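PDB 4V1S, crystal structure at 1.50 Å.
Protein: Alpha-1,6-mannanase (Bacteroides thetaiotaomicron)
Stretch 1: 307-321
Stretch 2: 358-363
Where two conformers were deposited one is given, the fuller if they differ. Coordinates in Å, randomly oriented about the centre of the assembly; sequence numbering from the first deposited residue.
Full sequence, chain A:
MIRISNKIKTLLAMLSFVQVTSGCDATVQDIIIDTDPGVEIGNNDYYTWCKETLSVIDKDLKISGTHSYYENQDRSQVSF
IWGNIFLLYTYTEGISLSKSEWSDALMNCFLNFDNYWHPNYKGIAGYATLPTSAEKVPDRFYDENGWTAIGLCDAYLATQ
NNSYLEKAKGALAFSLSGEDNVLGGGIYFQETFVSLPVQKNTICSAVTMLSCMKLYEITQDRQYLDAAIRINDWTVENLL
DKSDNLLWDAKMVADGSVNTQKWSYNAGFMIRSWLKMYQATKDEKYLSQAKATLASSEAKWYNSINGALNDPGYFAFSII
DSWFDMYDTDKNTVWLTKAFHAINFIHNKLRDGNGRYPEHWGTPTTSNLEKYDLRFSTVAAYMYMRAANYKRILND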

# COMPACT_ATOMS: atom_id res chain seq x y z
N GLY A 307 19.83 -5.98 5.40
CA GLY A 307 18.36 -5.84 5.43
C GLY A 307 17.80 -4.54 4.87
O GLY A 307 16.62 -4.36 4.85
N ALA A 308 18.66 -3.63 4.41
CA ALA A 308 18.25 -2.32 3.93
C ALA A 308 17.54 -2.37 2.60
O ALA A 308 17.89 -3.17 1.70
CB ALA A 308 19.46 -1.39 3.78
N LEU A 309 16.53 -1.52 2.47
CA LEU A 309 15.77 -1.37 1.23
C LEU A 309 15.97 0.04 0.68
O LEU A 309 15.61 1.03 1.31
CB LEU A 309 14.29 -1.67 1.46
CG LEU A 309 13.95 -3.16 1.55
CD1 LEU A 309 12.66 -3.40 2.32
CD2 LEU A 309 13.88 -3.78 0.15
N ASN A 310 16.56 0.12 -0.50
CA ASN A 310 17.05 1.39 -1.04
C ASN A 310 16.00 2.16 -1.84
O ASN A 310 16.16 2.44 -3.03
CB ASN A 310 18.28 1.12 -1.90
CG ASN A 310 19.10 2.36 -2.17
OD1 ASN A 310 19.00 3.35 -1.47
ND2 ASN A 310 19.97 2.28 -3.16
N ASP A 311 14.92 2.54 -1.15
CA ASP A 311 13.86 3.34 -1.73
C ASP A 311 13.13 4.01 -0.56
O ASP A 311 13.34 3.66 0.62
CB ASP A 311 12.89 2.44 -2.53
CG ASP A 311 12.58 2.94 -3.97
OD1 ASP A 311 13.36 3.76 -4.55
OD2 ASP A 311 11.57 2.44 -4.54
N PRO A 312 12.21 4.92 -0.88
CA PRO A 312 11.33 5.44 0.17
C PRO A 312 10.57 4.31 0.85
O PRO A 312 10.13 3.36 0.17
CB PRO A 312 10.35 6.36 -0.59
CG PRO A 312 11.13 6.77 -1.83
CD PRO A 312 11.91 5.54 -2.19
N GLY A 313 10.45 4.38 2.17
CA GLY A 313 9.72 3.33 2.89
C GLY A 313 8.29 3.13 2.45
O GLY A 313 7.83 2.01 2.35
N TYR A 314 7.61 4.24 2.18
CA TYR A 314 6.25 4.22 1.72
C TYR A 314 6.08 3.59 0.33
O TYR A 314 4.94 3.39 -0.11
CB TYR A 314 5.58 5.60 1.80
CG TYR A 314 6.34 6.70 1.13
CD1 TYR A 314 6.47 6.76 -0.26
CD2 TYR A 314 7.02 7.63 1.87
CE1 TYR A 314 7.20 7.75 -0.87
CE2 TYR A 314 7.73 8.65 1.25
CZ TYR A 314 7.82 8.70 -0.12
OH TYR A 314 8.55 9.67 -0.75
N PHE A 315 7.21 3.27 -0.32
CA PHE A 315 7.25 2.44 -1.53
C PHE A 315 7.77 1.03 -1.23
O PHE A 315 7.17 0.02 -1.63
CB PHE A 315 8.15 3.04 -2.63
CG PHE A 315 7.61 4.28 -3.27
CD1 PHE A 315 6.28 4.69 -3.15
CD2 PHE A 315 8.47 5.04 -4.09
CE1 PHE A 315 5.85 5.82 -3.82
CE2 PHE A 315 8.04 6.19 -4.75
CZ PHE A 315 6.73 6.60 -4.58
N ALA A 316 8.89 0.97 -0.52
CA ALA A 316 9.65 -0.30 -0.39
C ALA A 316 8.95 -1.36 0.45
O ALA A 316 9.21 -2.52 0.27
CB ALA A 316 11.04 -0.05 0.16
N PHE A 317 8.03 -0.92 1.33
CA PHE A 317 7.23 -1.84 2.15
C PHE A 317 6.52 -2.85 1.27
O PHE A 317 6.21 -3.99 1.72
CB PHE A 317 6.21 -1.07 3.02
CG PHE A 317 4.99 -0.71 2.25
CD1 PHE A 317 4.97 0.33 1.36
CD2 PHE A 317 3.94 -1.62 2.22
CE1 PHE A 317 3.88 0.53 0.54
CE2 PHE A 317 2.83 -1.41 1.43
CZ PHE A 317 2.82 -0.34 0.57
N SER A 318 6.23 -2.46 0.01
CA SER A 318 5.50 -3.37 -0.91
C SER A 318 6.31 -4.61 -1.27
O SER A 318 5.74 -5.66 -1.57
CB SER A 318 5.03 -2.65 -2.18
OG SER A 318 6.11 -2.20 -2.96
N ILE A 319 7.64 -4.50 -1.23
CA ILE A 319 8.49 -5.67 -1.47
C ILE A 319 8.36 -6.63 -0.28
O ILE A 319 8.28 -7.86 -0.45
CB ILE A 319 9.95 -5.27 -1.72
CG1 ILE A 319 10.05 -4.38 -2.97
CG2 ILE A 319 10.85 -6.50 -1.81
CD1 ILE A 319 9.35 -4.91 -4.21
N ILE A 320 8.29 -6.06 0.94
CA ILE A 320 8.11 -6.90 2.13
C ILE A 320 6.74 -7.58 2.10
O ILE A 320 6.65 -8.79 2.37
CB ILE A 320 8.31 -6.08 3.42
CG1 ILE A 320 9.68 -5.40 3.43
CG2 ILE A 320 8.12 -6.99 4.63
CD1 ILE A 320 9.98 -4.59 4.69
N ASP A 321 5.69 -6.86 1.71
CA ASP A 321 4.38 -7.50 1.59
C ASP A 321 4.39 -8.59 0.50
O ASP A 321 3.68 -9.60 0.64
CB ASP A 321 3.26 -6.47 1.27
CG ASP A 321 2.58 -5.93 2.51
OD1 ASP A 321 2.77 -6.56 3.58
OD2 ASP A 321 1.86 -4.92 2.40
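Stretch 2, residues 358-363: PEHWGT

Residues 358-363 form an irregular segment that begins against the start of the helix opening at G313 and runs antiparallel along the loop toward A308, extended at H360 but turning at W361 and G362. The register is set by a single bridge between P312 and H360 (CA-CA 4.0 Å), with N310 and G362 equally close (CA-CA 4.0 Å). W361 N donates to D311 O (3.0 Å) and G313 N to E359 O (2.9 Å), whereas the bond from L309 N to W361 O (3.4 Å) is weak. E359 O also accepts from water 1 (2.8 Å), which accepts from Y314 N (3.0 Å), so one carbonyl engages the first helical turn directly and through solvent.

W361 dominates the contact. Its CA-to-CB bond points toward stretch 1, and with chi1 m (-76°) and chi2 near 3° the indole lies across the helix start. G313 CA packs over the face of the five-membered ring, 3.3 Å from its centroid; a CB on G313 would fall 2.2 Å from W361 NE1, so the absence of a side chain allows this approach. The six-membered ring meets A316 (CB to W361 CE3, 3.9 Å), F317 (CB to W361 CH2, 3.7 Å) and I320, whose m,t rotamer brings CD1 to 3.8 Å from W361 CZ3. L309, m,t as well, places CD1 at the ring edge, 3.9 Å from W361 CE3.

Four polar side chains begin sideways or away, but their ends approach the other stretch. H360, chi1 t, lays its ring over D311 C and donates from NE2 to N310 OD1 (2.9 Å); N310 (chi1 t, chi2 19°) returns its amide oxygen to the imidazole edge. E359 is extended (t,t), carrying OE2 to Y314 OH, which donates to it at 2.6 Å; the p rotamer of Y314 brings that hydroxyl within reach.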

# COMPACT_ATOMS: atom_id res chain seq x y z
N PRO A 358 12.79 7.85 9.17
CA PRO A 358 13.13 8.63 8.00
C PRO A 358 12.28 8.27 6.78
O PRO A 358 11.62 7.22 6.72
CB PRO A 358 14.58 8.25 7.76
CG PRO A 358 14.61 6.79 8.12
CD PRO A 358 13.73 6.72 9.35
N GLU A 359 12.34 9.13 5.78
CA GLU A 359 11.63 8.89 4.54
C GLU A 359 12.14 7.65 3.78
O GLU A 359 11.34 6.85 3.28
CB GLU A 359 11.76 10.10 3.63
CG GLU A 359 11.12 9.95 2.28
CD GLU A 359 10.90 11.27 1.56
OE1 GLU A 359 11.50 12.31 1.93
OE2 GLU A 359 10.14 11.27 0.57
N HIS A 360 13.47 7.50 3.75
CA HIS A 360 14.12 6.48 2.91
C HIS A 360 14.66 5.34 3.79
O HIS A 360 15.07 5.57 4.94
CB HIS A 360 15.22 7.18 2.10
CG HIS A 360 15.76 6.39 0.94
ND1 HIS A 360 15.33 6.56 -0.36
CD2 HIS A 360 16.75 5.47 0.88
CE1 HIS A 360 16.02 5.77 -1.16
NE2 HIS A 360 16.88 5.09 -0.42
N TRP A 361 14.62 4.11 3.28
CA TRP A 361 15.02 2.94 4.06
C TRP A 361 16.41 2.40 3.75
O TRP A 361 16.81 1.36 4.27
CB TRP A 361 13.99 1.83 3.89
CG TRP A 361 12.70 2.01 4.66
CD1 TRP A 361 12.32 3.07 5.44
CD2 TRP A 361 11.61 1.09 4.67
NE1 TRP A 361 11.07 2.84 5.98
CE2 TRP A 361 10.61 1.63 5.50
CE3 TRP A 361 11.38 -0.14 4.04
CZ2 TRP A 361 9.39 0.98 5.71
CZ3 TRP A 361 10.17 -0.79 4.24
CH2 TRP A 361 9.18 -0.23 5.10
N GLY A 362 17.18 3.13 2.96
CA GLY A 362 18.45 2.62 2.45
C GLY A 362 19.65 2.72 3.38
O GLY A 362 20.59 1.94 3.26
N THR A 363 19.64 3.70 4.29
CA THR A 363 20.84 4.03 5.06
C THR A 363 20.51 4.23 6.55
O THR A 363 19.51 4.86 6.89
CB THR A 363 21.53 5.28 4.49
OG1 THR A 363 20.68 6.40 4.58
CG2 THR A 363 21.86 5.10 3.04
O HOH W 1 8.73 6.19 4.16